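PDB 5MAL: lipase from Streptomyces rimosus, which hydrolyses triacylglycerols, other carboxylic esters and acyl-CoA thioesters, preferring medium-length acyl chains, as a secreted serine esterase of the GDSL (SGNH hydrolase) family. Local coordinates for residues A[117-120]-A[121-124]; A[123-126]-A[127-130]; A[191-194]-A[195-198]; A[220-223]-A[224-228]. All coordinates share one frame; numbering follows the deposited sequence. Where two conformers were deposited one is given.

Contact 1. Residues A[117-120]-A[121-124]; sequences PAQL and DQVY
Leu120 and Tyr124 both carry CG anti to their own carbonyl carbon (chi1 near -65°), which sends the two side chains off the helix side by side and pointing the same way. They sit one turn apart on the long alpha-helix 98-130. Leu120 CB lies over the face of the Tyr124 ring, 4.2 Å from its centroid and 20° off the ring normal, a CH-pi contact. Both Leu120 methyls stand near the hydroxyl, CD2 at 3.9 Å from Tyr124 OH. Leu120 O also lies over a face of the ring, toward its rim, while accepting the short backbone bond from Tyr124 N (2.7 Å). This side of the helix packs on helix 159-180, where both residues touch Thr174, and His181 and Phe183 meet the tyrosine edge-to-face. Asp121, beside them, has OD1 in a salt bridge to Arg177 of helix 159-180 and a hydrogen bond to His181 just after it. Round the helix, Gln119 and Gln122 extend their chains with amide planes only 14° apart. Gln119 OE1 is hydrogen-bonded to Tyr111 OH, and a water bridges the pair, accepting from Gln119 NE2 (3.2 Å) and donating to Gln122 OE1 (2.7 Å).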
ATOM      1  N   PRO A 117       4.740  -1.942 -14.328  1.00 13.53           N
ATOM      2  CA  PRO A 117       3.432  -2.094 -14.985  1.00 17.83           C
ATOM      3  C   PRO A 117       3.116  -3.527 -15.412  1.00 18.67           C
ATOM      4  O   PRO A 117       1.989  -3.974 -15.209  1.00 18.11           O
ATOM      5  CB  PRO A 117       3.547  -1.190 -16.213  1.00 17.62           C
ATOM      6  CG  PRO A 117       4.507  -0.159 -15.819  1.00 18.03           C
ATOM      7  CD  PRO A 117       5.500  -0.822 -14.913  1.00 15.14           C
ATOM      8  N   ALA A 118       4.099  -4.245 -15.958  1.00 16.68           N
ATOM      9  CA  ALA A 118       3.840  -5.593 -16.452  1.00 14.99           C
ATOM     10  C   ALA A 118       3.626  -6.564 -15.308  1.00 14.34           C
ATOM     11  O   ALA A 118       2.927  -7.567 -15.464  1.00 17.76           O
ATOM     12  CB  ALA A 118       4.978  -6.079 -17.336  1.00 16.12           C
ATOM     13  N   GLN A 119       4.239  -6.276 -14.165  1.00 10.39           N
ATOM     14  CA  GLN A 119       4.088  -7.143 -13.016  1.00 13.29           C
ATOM     15  C   GLN A 119       2.727  -6.927 -12.399  1.00 13.58           C
ATOM     16  O   GLN A 119       2.127  -7.857 -11.882  1.00 15.60           O
ATOM     17  CB  GLN A 119       5.178  -6.883 -11.996  1.00 16.04           C
ATOM     18  CG  GLN A 119       6.555  -7.158 -12.535  1.00 18.43           C
ATOM     19  CD  GLN A 119       7.580  -6.956 -11.476  1.00 15.47           C
ATOM     20  OE1 GLN A 119       7.675  -5.869 -10.900  1.00 17.01           O
ATOM     21  NE2 GLN A 119       8.351  -7.995 -11.189  1.00 17.97           N
ATOM     22  N   LEU A 120       2.238  -5.693 -12.455  1.00 13.47           N
ATOM     23  CA  LEU A 120       0.871  -5.440 -12.011  1.00 15.08           C
ATOM     24  C   LEU A 120      -0.107  -6.210 -12.893  1.00 13.40           C
ATOM     25  O   LEU A 120      -1.050  -6.840 -12.392  1.00 12.87           O
ATOM     26  CB  LEU A 120       0.552  -3.948 -12.028  1.00 14.29           C
ATOM     27  CG  LEU A 120       1.346  -3.102 -11.036  1.00 13.60           C
ATOM     28  CD1 LEU A 120       0.968  -1.647 -11.219  1.00 14.41           C
ATOM     29  CD2 LEU A 120       1.067  -3.574  -9.615  1.00 11.30           C
ATOM     30  N   ASP A 121       0.126  -6.167 -14.205  1.00 14.02           N
ATOM     31  CA  ASP A 121      -0.706  -6.917 -15.135  1.00 14.49           C
ATOM     32  C   ASP A 121      -0.749  -8.393 -14.769  1.00 14.69           C
ATOM     33  O   ASP A 121      -1.801  -9.022 -14.860  1.00 16.08           O
ATOM     34  CB  ASP A 121      -0.210  -6.749 -16.571  1.00 15.60           C
ATOM     35  CG  ASP A 121      -0.638  -5.444 -17.182  1.00 18.01           C
ATOM     36  OD1 ASP A 121      -1.654  -4.870 -16.725  1.00 18.78           O
ATOM     37  OD2 ASP A 121       0.025  -4.997 -18.139  1.00 22.34           O
ATOM     38  N   GLN A 122       0.390  -8.943 -14.356  1.00 12.96           N
ATOM     39  CA  GLN A 122       0.450 -10.335 -13.933  1.00 15.54           C
ATOM     40  C   GLN A 122      -0.567 -10.612 -12.846  1.00 17.51           C
ATOM     41  O   GLN A 122      -1.330 -11.580 -12.917  1.00 16.35           O
ATOM     42  CB  GLN A 122       1.849 -10.694 -13.438  1.00 17.04           C
ATOM     43  CG  GLN A 122       2.845 -10.909 -14.544  1.00 18.76           C
ATOM     44  CD  GLN A 122       4.169 -11.393 -14.014  1.00 16.70           C
ATOM     45  OE1 GLN A 122       4.813 -10.720 -13.202  1.00 18.62           O
ATOM     46  NE2 GLN A 122       4.574 -12.579 -14.443  1.00 19.56           N
ATOM     47  N   VAL A 123      -0.578  -9.746 -11.838  1.00 17.30           N
ATOM     48  CA  VAL A 123      -1.513  -9.913 -10.747  1.00 12.91           C
ATOM     49  C   VAL A 123      -2.927  -9.632 -11.232  1.00 12.23           C
ATOM     50  O   VAL A 123      -3.856 -10.384 -10.923  1.00 13.70           O
ATOM     51  CB  VAL A 123      -1.175  -8.984  -9.568  1.00 13.12           C
ATOM     52  CG1 VAL A 123      -2.239  -9.113  -8.480  1.00 15.59           C
ATOM     53  CG2 VAL A 123       0.200  -9.313  -9.017  1.00 12.67           C
ATOM     54  N   TYR A 124      -3.098  -8.548 -11.979  1.00 11.75           N
ATOM     55  CA  TYR A 124      -4.453  -8.115 -12.312  1.00 11.18           C
ATOM     56  C   TYR A 124      -5.098  -9.118 -13.276  1.00 12.63           C
ATOM     57  O   TYR A 124      -6.305  -9.351 -13.211  1.00 11.67           O
ATOM     58  CB  TYR A 124      -4.467  -6.714 -12.921  1.00 11.68           C
ATOM     59  CG  TYR A 124      -3.979  -5.597 -12.015  1.00 11.45           C
ATOM     60  CD1 TYR A 124      -3.656  -5.822 -10.676  1.00 11.16           C
ATOM     61  CD2 TYR A 124      -3.858  -4.306 -12.510  1.00 11.92           C
ATOM     62  CE1 TYR A 124      -3.197  -4.772  -9.867  1.00 12.71           C
ATOM     63  CE2 TYR A 124      -3.411  -3.274 -11.731  1.00 12.17           C
ATOM     64  CZ  TYR A 124      -3.089  -3.499 -10.419  1.00 12.12           C
ATOM     65  OH  TYR A 124      -2.644  -2.425  -9.698  1.00 10.60           O
TER
HETATM   66  O   HOH W   1       7.471 -10.469 -13.044  1.00 23.67           O

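Contact 2. Residues A[123-126]-A[127-130]; sequences VYDA and IDSR
Four successive i to i+4 backbone bonds, from Ile127 N to Val123 O through Arg130 N to Ala126 O, carry the last turns of alpha-helix 98-130 with good geometry, the final one 2.9 Å long at an N-H...O angle of 167°. On the inner side Val123 and Ile127 lie alongside each other. Val123 CG1, which stands anti to its backbone N (chi1 176°), meets the end of the isoleucine chain, Ile127 CD1, at 4.0 Å. Ile127 rests on Val136 of the parallel strand 135-139, the helix-on-sheet packing of the alpha/beta/alpha sandwich of SGNH hydrolases, while Val123 makes a helix-to-helix contact with Thr57 and Val60 of helix 57-64.

The outer side is acidic. Asp125 and Asp128 have carboxylate planes 40° apart, and Asp125 OD1 comes within 3.8 Å of Asp128 OD2, a like-charge approach that would probably be costly without help. A water bridges the two carboxylates from one side, donating to Asp125 OD1 at 3.1 Å and to Asp128 OD2 at 2.7 Å. Asp128 OD2 is also hydrogen-bonded to His181 ND1. Since His181 NE2 bonds Asp121, both imidazole nitrogens meet carboxylates, consistent with a protonated, positively charged ring that would offset some of the charge. Toward the helix end, Arg130 CG packs 3.2 Å from Ala126 O.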
ATOM      1  N   VAL A 123      -0.578  -9.746 -11.838  1.00 17.30           N
ATOM      2  CA  VAL A 123      -1.513  -9.913 -10.747  1.00 12.91           C
ATOM      3  C   VAL A 123      -2.927  -9.632 -11.232  1.00 12.23           C
ATOM      4  O   VAL A 123      -3.856 -10.384 -10.923  1.00 13.70           O
ATOM      5  CB  VAL A 123      -1.175  -8.984  -9.568  1.00 13.12           C
ATOM      6  CG1 VAL A 123      -2.239  -9.113  -8.480  1.00 15.59           C
ATOM      7  CG2 VAL A 123       0.200  -9.313  -9.017  1.00 12.67           C
ATOM      8  N   TYR A 124      -3.098  -8.548 -11.979  1.00 11.75           N
ATOM      9  CA  TYR A 124      -4.453  -8.115 -12.312  1.00 11.18           C
ATOM     10  C   TYR A 124      -5.098  -9.118 -13.276  1.00 12.63           C
ATOM     11  O   TYR A 124      -6.305  -9.351 -13.211  1.00 11.67           O
ATOM     12  CB  TYR A 124      -4.467  -6.714 -12.921  1.00 11.68           C
ATOM     13  CG  TYR A 124      -3.979  -5.597 -12.015  1.00 11.45           C
ATOM     14  CD1 TYR A 124      -3.656  -5.822 -10.676  1.00 11.16           C
ATOM     15  CD2 TYR A 124      -3.858  -4.306 -12.510  1.00 11.92           C
ATOM     16  CE1 TYR A 124      -3.197  -4.772  -9.867  1.00 12.71           C
ATOM     17  CE2 TYR A 124      -3.411  -3.274 -11.731  1.00 12.17           C
ATOM     18  CZ  TYR A 124      -3.089  -3.499 -10.419  1.00 12.12           C
ATOM     19  OH  TYR A 124      -2.644  -2.425  -9.698  1.00 10.60           O
ATOM     20  N   ASP A 125      -4.291  -9.708 -14.159  1.00 14.21           N
ATOM     21  CA  ASP A 125      -4.776 -10.766 -15.046  1.00 13.17           C
ATOM     22  C   ASP A 125      -5.307 -11.941 -14.237  1.00 12.96           C
ATOM     23  O   ASP A 125      -6.316 -12.565 -14.593  1.00 18.47           O
ATOM     24  CB  ASP A 125      -3.668 -11.280 -15.968  1.00 16.33           C
ATOM     25  CG  ASP A 125      -3.383 -10.362 -17.122  1.00 13.27           C
ATOM     26  OD1 ASP A 125      -4.198  -9.463 -17.417  1.00 13.01           O
ATOM     27  OD2 ASP A 125      -2.328 -10.560 -17.752  1.00 21.54           O
ATOM     28  N   ALA A 126      -4.593 -12.272 -13.170  1.00 10.96           N
ATOM     29  CA  ALA A 126      -5.009 -13.375 -12.321  1.00 13.19           C
ATOM     30  C   ALA A 126      -6.356 -13.040 -11.686  1.00 15.98           C
ATOM     31  O   ALA A 126      -7.272 -13.857 -11.671  1.00 13.79           O
ATOM     32  CB  ALA A 126      -3.969 -13.661 -11.283  1.00 19.54           C
ATOM     33  N   ILE A 127      -6.488 -11.818 -11.188  1.00 13.58           N
ATOM     34  CA  ILE A 127      -7.763 -11.390 -10.617  1.00 13.94           C
ATOM     35  C   ILE A 127      -8.871 -11.402 -11.672  1.00 12.96           C
ATOM     36  O   ILE A 127      -9.996 -11.848 -11.403  1.00 13.46           O
ATOM     37  CB  ILE A 127      -7.637  -9.992  -9.988  1.00 12.31           C
ATOM     38  CG1 ILE A 127      -6.753 -10.074  -8.747  1.00 12.12           C
ATOM     39  CG2 ILE A 127      -9.004  -9.454  -9.622  1.00 17.23           C
ATOM     40  CD1 ILE A 127      -6.198  -8.737  -8.284  1.00  8.94           C
ATOM     41  N   ASP A 128      -8.553 -10.913 -12.868  1.00 13.69           N
ATOM     42  CA  ASP A 128      -9.497 -10.937 -13.988  1.00 15.12           C
ATOM     43  C   ASP A 128     -10.081 -12.316 -14.212  1.00 17.97           C
ATOM     44  O   ASP A 128     -11.288 -12.484 -14.389  1.00 15.82           O
ATOM     45  CB  ASP A 128      -8.818 -10.500 -15.285  1.00 14.68           C
ATOM     46  CG  ASP A 128      -8.633  -9.003 -15.390  1.00 18.10           C
ATOM     47  OD1 ASP A 128      -9.402  -8.250 -14.763  1.00 18.45           O
ATOM     48  OD2 ASP A 128      -7.713  -8.586 -16.127  1.00 16.87           O
ATOM     49  N   SER A 129      -9.189 -13.296 -14.211  1.00 13.44           N
ATOM     50  CA  SER A 129      -9.541 -14.671 -14.538  0.62 19.15           C
ATOM     51  C   SER A 129     -10.306 -15.341 -13.406  1.00 17.63           C
ATOM     52  O   SER A 129     -11.351 -15.949 -13.630  1.00 18.04           O
ATOM     53  CB  SER A 129      -8.281 -15.475 -14.865  0.62 16.98           C
ATOM     54  OG  SER A 129      -8.584 -16.852 -15.020  0.62 22.12           O
ATOM     55  N   ARG A 130      -9.785 -15.226 -12.194  1.00 19.14           N
ATOM     56  CA  ARG A 130     -10.360 -15.966 -11.076  1.00 12.41           C
ATOM     57  C   ARG A 130     -11.638 -15.378 -10.517  1.00 13.17           C
ATOM     58  O   ARG A 130     -12.526 -16.107 -10.071  1.00 15.59           O
ATOM     59  CB  ARG A 130      -9.328 -16.078  -9.954  1.00 14.61           C
ATOM     60  CG  ARG A 130      -8.031 -16.716 -10.420  1.00 19.19           C
ATOM     61  CD  ARG A 130      -7.295 -17.357  -9.279  1.00 20.18           C
ATOM     62  NE  ARG A 130      -5.870 -17.480  -9.568  1.00 20.73           N
ATOM     63  CZ  ARG A 130      -4.994 -18.050  -8.751  1.00 13.68           C
ATOM     64  NH1 ARG A 130      -5.395 -18.558  -7.589  1.00 19.43           N
ATOM     65  NH2 ARG A 130      -3.718 -18.113  -9.098  1.00 22.81           N
TER
HETATM   66  O   HOH W   2      -7.102 -10.336 -18.131  1.00 22.11           O

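Contact 3. Residues A[191-194]-A[195-198]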
ATOM      1  N   THR A 191      -7.093  11.505   1.183  1.00  9.69           N
ATOM      2  CA  THR A 191      -7.281  11.522   2.633  1.00  8.17           C
ATOM      3  C   THR A 191      -5.996  11.829   3.391  1.00 11.20           C
ATOM      4  O   THR A 191      -6.052  12.401   4.475  1.00 11.65           O
ATOM      5  CB  THR A 191      -7.819  10.194   3.146  1.00 11.50           C
ATOM      6  OG1 THR A 191      -7.016   9.134   2.613  1.00 11.01           O
ATOM      7  CG2 THR A 191      -9.279   9.998   2.710  1.00 12.70           C
ATOM      8  N   PHE A 192      -4.847  11.405   2.856  1.00 11.44           N
ATOM      9  CA  PHE A 192      -3.573  11.647   3.545  1.00  8.52           C
ATOM     10  C   PHE A 192      -3.049  13.077   3.381  1.00 12.28           C
ATOM     11  O   PHE A 192      -2.114  13.473   4.075  1.00 11.61           O
ATOM     12  CB  PHE A 192      -2.493  10.657   3.066  1.00  8.45           C
ATOM     13  CG  PHE A 192      -2.535   9.320   3.761  1.00  9.56           C
ATOM     14  CD1 PHE A 192      -3.325   8.294   3.269  1.00 10.75           C
ATOM     15  CD2 PHE A 192      -1.773   9.094   4.911  1.00  8.82           C
ATOM     16  CE1 PHE A 192      -3.365   7.050   3.904  1.00 11.86           C
ATOM     17  CE2 PHE A 192      -1.797   7.852   5.551  1.00 10.06           C
ATOM     18  CZ  PHE A 192      -2.600   6.827   5.047  1.00  9.87           C
ATOM     19  N   ALA A 193      -3.628  13.848   2.465  1.00 11.96           N
ATOM     20  CA  ALA A 193      -3.236  15.252   2.335  1.00 12.21           C
ATOM     21  C   ALA A 193      -3.511  15.943   3.662  1.00 13.71           C
ATOM     22  O   ALA A 193      -4.605  15.843   4.203  1.00 14.14           O
ATOM     23  CB  ALA A 193      -3.985  15.933   1.200  1.00 13.75           C
ATOM     24  N   GLY A 194      -2.504  16.616   4.202  1.00 15.21           N
ATOM     25  CA  GLY A 194      -2.648  17.251   5.499  1.00 14.20           C
ATOM     26  C   GLY A 194      -2.206  16.312   6.594  1.00 12.02           C
ATOM     27  O   GLY A 194      -2.187  16.669   7.773  1.00 10.77           O
ATOM     28  N   HIS A 195      -1.814  15.104   6.200  1.00 10.02           N
ATOM     29  CA  HIS A 195      -1.413  14.084   7.168  1.00 10.22           C
ATOM     30  C   HIS A 195      -0.185  13.315   6.721  1.00  9.99           C
ATOM     31  O   HIS A 195       0.032  12.179   7.139  1.00  8.65           O
ATOM     32  CB  HIS A 195      -2.571  13.122   7.426  1.00  8.81           C
ATOM     33  CG  HIS A 195      -3.763  13.801   8.017  1.00 10.58           C
ATOM     34  ND1 HIS A 195      -3.788  14.232   9.325  1.00 12.29           N
ATOM     35  CD2 HIS A 195      -4.944  14.169   7.471  1.00 12.90           C
ATOM     36  CE1 HIS A 195      -4.948  14.819   9.569  1.00 13.51           C
ATOM     37  NE2 HIS A 195      -5.664  14.800   8.460  1.00 11.35           N
ATOM     38  N   GLU A 196       0.620  13.955   5.883  1.00  9.54           N
ATOM     39  CA  GLU A 196       1.904  13.399   5.492  1.00  9.50           C
ATOM     40  C   GLU A 196       2.896  13.585   6.632  1.00 11.04           C
ATOM     41  O   GLU A 196       2.603  14.258   7.612  1.00 10.47           O
ATOM     42  CB  GLU A 196       2.416  14.089   4.229  1.00 12.35           C
ATOM     43  CG  GLU A 196       1.381  14.193   3.110  1.00 12.11           C
ATOM     44  CD  GLU A 196       0.586  15.499   3.131  1.00 15.24           C
ATOM     45  OE1 GLU A 196       0.433  16.123   4.203  1.00 12.94           O
ATOM     46  OE2 GLU A 196       0.119  15.911   2.046  1.00 19.30           O
ATOM     47  N   LEU A 197       4.056  12.964   6.528  1.00  7.96           N
ATOM     48  CA  LEU A 197       5.141  13.344   7.403  1.00  8.74           C
ATOM     49  C   LEU A 197       5.411  14.824   7.141  1.00 12.15           C
ATOM     50  O   LEU A 197       5.263  15.290   6.004  1.00  8.96           O
ATOM     51  CB  LEU A 197       6.375  12.481   7.156  1.00  8.15           C
ATOM     52  CG  LEU A 197       6.150  11.012   7.498  1.00 11.26           C
ATOM     53  CD1 LEU A 197       7.363  10.174   7.136  1.00 13.20           C
ATOM     54  CD2 LEU A 197       5.834  10.849   8.985  1.00 12.92           C
ATOM     55  N   CYS A 198       5.751  15.545   8.208  1.00 10.60           N
ATOM     56  CA  CYS A 198       6.011  16.992   8.199  1.00 11.96           C
ATOM     57  C   CYS A 198       4.742  17.818   8.037  1.00 13.96           C
ATOM     58  O   CYS A 198       4.810  19.038   7.877  1.00 16.04           O
ATOM     59  CB  CYS A 198       6.996  17.383   7.099  1.00 12.32           C
ATOM     60  SG  CYS A 198       8.507  16.425   7.099  1.00 17.83           S
TER
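His195 N donates a hydrogen bond to Phe192 O over 2.7 Å, closing the type II beta turn in which the chain leaves helix 189-192. The bond is bent, 140° at the hydrogen, and the donor stands above the carbonyl plane. A second bond braces the turn from outside: Gly194 N donates to Glu196 OE1 at 3.0 Å, meeting the carboxylate from above its plane. Glu196 gets there because its chain folds back at chi2 (92°), bringing the carboxylate alongside the turn, with OE2 3.4 Å from Ala193 CA. Gly194, at the third position of the turn, has a positive phi (92°) at which a side chain would press on the preceding carbonyl.

The imidazole of His195 has Gly194 C over one face, 3.3 Å from His195 CG, while its CD2 edge points to Thr191 O. Its ND1 is hydrogen-bonded to Ala201 O, and Trp203 stacks on the ring, so the side chain ties the turn to the 201-203 part of the following loop. The Phe192 ring has His195 O at its edge and packs on Pro142, Leu204 and the glycines Gly221 and Gly225 of helix 219-232. Glu196 also touches Lys146, and Cys198 is disulfide-bonded to Cys151. The bond from ND1 to a carbonyl implies that this nitrogen carries a proton, and the charge on Glu196 is probably eased by the Gly194 N-H.

Contact 4. Residues A[220-223]-A[224-228]; sequences NGQS and KGYLP
Asn220 and Lys224 cross at an angle on the outer side of helix 219-232, the lysine chain bent at chi2 and chi3 so that CD, CE and NZ run past the oxygen end of the Asn220 amide, close to its plane. Asn220 OD1 is pressed tightly against the methylenes, 3.0 Å from Lys224 CD, and the ammonium NZ is 3.2 Å from the same oxygen; both side chains also touch Trp203. On the inner side Gln222 and Tyr226 cross obliquely; the amide and ring planes are only 19° apart, yet Gln222 OE1 meets Tyr226 CB at 3.8 Å and the amide does not stack on the ring. The bend at chi2 of Gln222 (-70°) turns its amide inward, where OE1 accepts from Tyr34 N and NE2 donates to Tyr11 O, next in sequence to the nucleophile Ser10.

Between these pairs the backbone widens into a pi-type turn. Gly221 O receives both Tyr226 N at 2.9 Å and, weakly, Gly225 N, while Leu227 N reaches back five residues to Gln222 O at 2.8 Å. Gly225 fits where a CB would run into Gly221 O. Pro228 lacks an N-H, and its CD lies 3.3 Å from Ser223 O instead.

Leu227 and Ser223 pack on Leu37 of helix 34-40, the rings of Tyr226 and Tyr34 meet with planes about 15° apart, and Tyr226 OH bonds to Gly140 O, just beyond strand 135-139.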
ATOM      1  N   ASN A 220      -4.421   5.595  12.832  1.00 10.43           N
ATOM      2  CA  ASN A 220      -5.256   6.686  12.337  1.00 11.80           C
ATOM      3  C   ASN A 220      -5.180   6.731  10.803  1.00  9.01           C
ATOM      4  O   ASN A 220      -6.177   6.979  10.126  1.00 10.52           O
ATOM      5  CB  ASN A 220      -4.818   8.028  12.963  1.00 12.55           C
ATOM      6  CG  ASN A 220      -5.908   9.093  12.898  1.00 18.73           C
ATOM      7  OD1 ASN A 220      -6.983   8.854  12.361  1.00 22.79           O
ATOM      8  ND2 ASN A 220      -5.639  10.266  13.463  1.00 16.60           N
ATOM      9  N   GLY A 221      -3.993   6.474  10.273  1.00  8.86           N
ATOM     10  CA  GLY A 221      -3.788   6.405   8.831  1.00  7.83           C
ATOM     11  C   GLY A 221      -4.578   5.282   8.192  1.00 10.00           C
ATOM     12  O   GLY A 221      -5.095   5.421   7.090  1.00  9.86           O
ATOM     13  N   GLN A 222      -4.687   4.150   8.874  1.00  8.93           N
ATOM     14  CA  GLN A 222      -5.461   3.065   8.304  1.00  7.77           C
ATOM     15  C   GLN A 222      -6.947   3.377   8.371  1.00 10.27           C
ATOM     16  O   GLN A 222      -7.677   3.153   7.410  1.00 10.17           O
ATOM     17  CB  GLN A 222      -5.157   1.754   9.017  1.00  7.80           C
ATOM     18  CG  GLN A 222      -3.815   1.148   8.642  1.00  5.64           C
ATOM     19  CD  GLN A 222      -3.810   0.615   7.211  1.00  8.68           C
ATOM     20  OE1 GLN A 222      -4.869   0.382   6.618  1.00  7.77           O
ATOM     21  NE2 GLN A 222      -2.617   0.421   6.658  1.00  7.97           N
ATOM     22  N   SER A 223      -7.387   3.906   9.507  1.00  8.85           N
ATOM     23  CA  SER A 223      -8.810   4.076   9.762  1.00  9.04           C
ATOM     24  C   SER A 223      -9.392   5.283   9.041  1.00 11.69           C
ATOM     25  O   SER A 223     -10.559   5.272   8.653  1.00 11.14           O
ATOM     26  CB  SER A 223      -9.071   4.186  11.270  1.00  9.68           C
ATOM     27  OG  SER A 223      -8.507   5.361  11.811  1.00 13.78           O
ATOM     28  N   LYS A 224      -8.582   6.317   8.827  1.00 10.96           N
ATOM     29  CA  LYS A 224      -9.100   7.510   8.162  1.00 10.75           C
ATOM     30  C   LYS A 224      -8.383   7.898   6.894  1.00  9.17           C
ATOM     31  O   LYS A 224      -8.830   8.795   6.180  1.00 10.73           O
ATOM     32  CB  LYS A 224      -9.076   8.683   9.107  1.00 13.35           C
ATOM     33  CG  LYS A 224     -10.230   8.639  10.043  1.00 17.58           C
ATOM     34  CD  LYS A 224      -9.752   9.129  11.348  1.00 30.36           C
ATOM     35  CE  LYS A 224      -9.366  10.590  11.277  1.00 29.93           C
ATOM     36  NZ  LYS A 224      -9.152  11.187  12.626  1.00 11.77           N
ATOM     37  N   GLY A 225      -7.260   7.245   6.625  1.00  8.20           N
ATOM     38  CA  GLY A 225      -6.571   7.457   5.372  1.00  9.06           C
ATOM     39  C   GLY A 225      -7.012   6.377   4.403  1.00  8.74           C
ATOM     40  O   GLY A 225      -7.697   6.658   3.424  1.00  9.38           O
ATOM     41  N   TYR A 226      -6.652   5.128   4.685  1.00  9.24           N
ATOM     42  CA  TYR A 226      -6.982   4.049   3.758  1.00  5.31           C
ATOM     43  C   TYR A 226      -8.435   3.619   3.746  1.00  6.34           C
ATOM     44  O   TYR A 226      -9.030   3.516   2.680  1.00  7.00           O
ATOM     45  CB  TYR A 226      -6.117   2.819   4.034  1.00  7.61           C
ATOM     46  CG  TYR A 226      -4.867   2.871   3.233  1.00  6.37           C
ATOM     47  CD1 TYR A 226      -3.740   3.524   3.720  1.00  9.74           C
ATOM     48  CD2 TYR A 226      -4.809   2.299   1.959  1.00  6.41           C
ATOM     49  CE1 TYR A 226      -2.581   3.591   2.965  1.00  7.98           C
ATOM     50  CE2 TYR A 226      -3.673   2.372   1.200  1.00  6.66           C
ATOM     51  CZ  TYR A 226      -2.560   3.016   1.709  1.00  5.42           C
ATOM     52  OH  TYR A 226      -1.428   3.078   0.955  1.00  9.23           O
ATOM     53  N   LEU A 227      -8.998   3.352   4.916  1.00  8.58           N
ATOM     54  CA  LEU A 227     -10.342   2.778   4.968  1.00  6.60           C
ATOM     55  C   LEU A 227     -11.386   3.657   4.269  1.00  8.69           C
ATOM     56  O   LEU A 227     -12.212   3.135   3.533  1.00  8.53           O
ATOM     57  CB  LEU A 227     -10.749   2.509   6.417  1.00  6.92           C
ATOM     58  CG  LEU A 227     -12.216   2.106   6.586  1.00  9.25           C
ATOM     59  CD1 LEU A 227     -12.510   0.786   5.897  1.00 10.35           C
ATOM     60  CD2 LEU A 227     -12.585   2.050   8.069  1.00 12.85           C
ATOM     61  N   PRO A 228     -11.339   4.991   4.469  1.00 10.98           N
ATOM     62  CA  PRO A 228     -12.369   5.774   3.781  1.00 10.43           C
ATOM     63  C   PRO A 228     -12.259   5.668   2.265  1.00 10.09           C
ATOM     64  O   PRO A 228     -13.260   5.736   1.547  1.00  9.69           O
ATOM     65  CB  PRO A 228     -12.104   7.199   4.273  1.00 10.54           C
ATOM     66  CG  PRO A 228     -11.508   7.002   5.642  1.00 11.80           C
ATOM     67  CD  PRO A 228     -10.593   5.814   5.440  1.00  7.71           C
TER

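How the contacts relate
Contacts 1 and 2 are consecutive pieces of helix 98-130, sharing Val123 and Tyr124, with centres 9 Å apart; His181 serves both, through Asp121 in the first and Asp128 in the second. Contacts 3 and 4 lie about 26 to 32 Å away, centre to centre, and are themselves 11 Å apart. These two meet directly: Thr191 OG1 is 2.7 Å from Gly225 O, probably hydrogen-bonded, and Phe192 CE1 lies 3.5 Å from Gly225 CA. They also stand nearer the catalytic residues. The side chain of Gln222 is about 8 Å from that of Ser10 and about 7 Å from that of His216, and Phe192 about 12 Å and 9 Å.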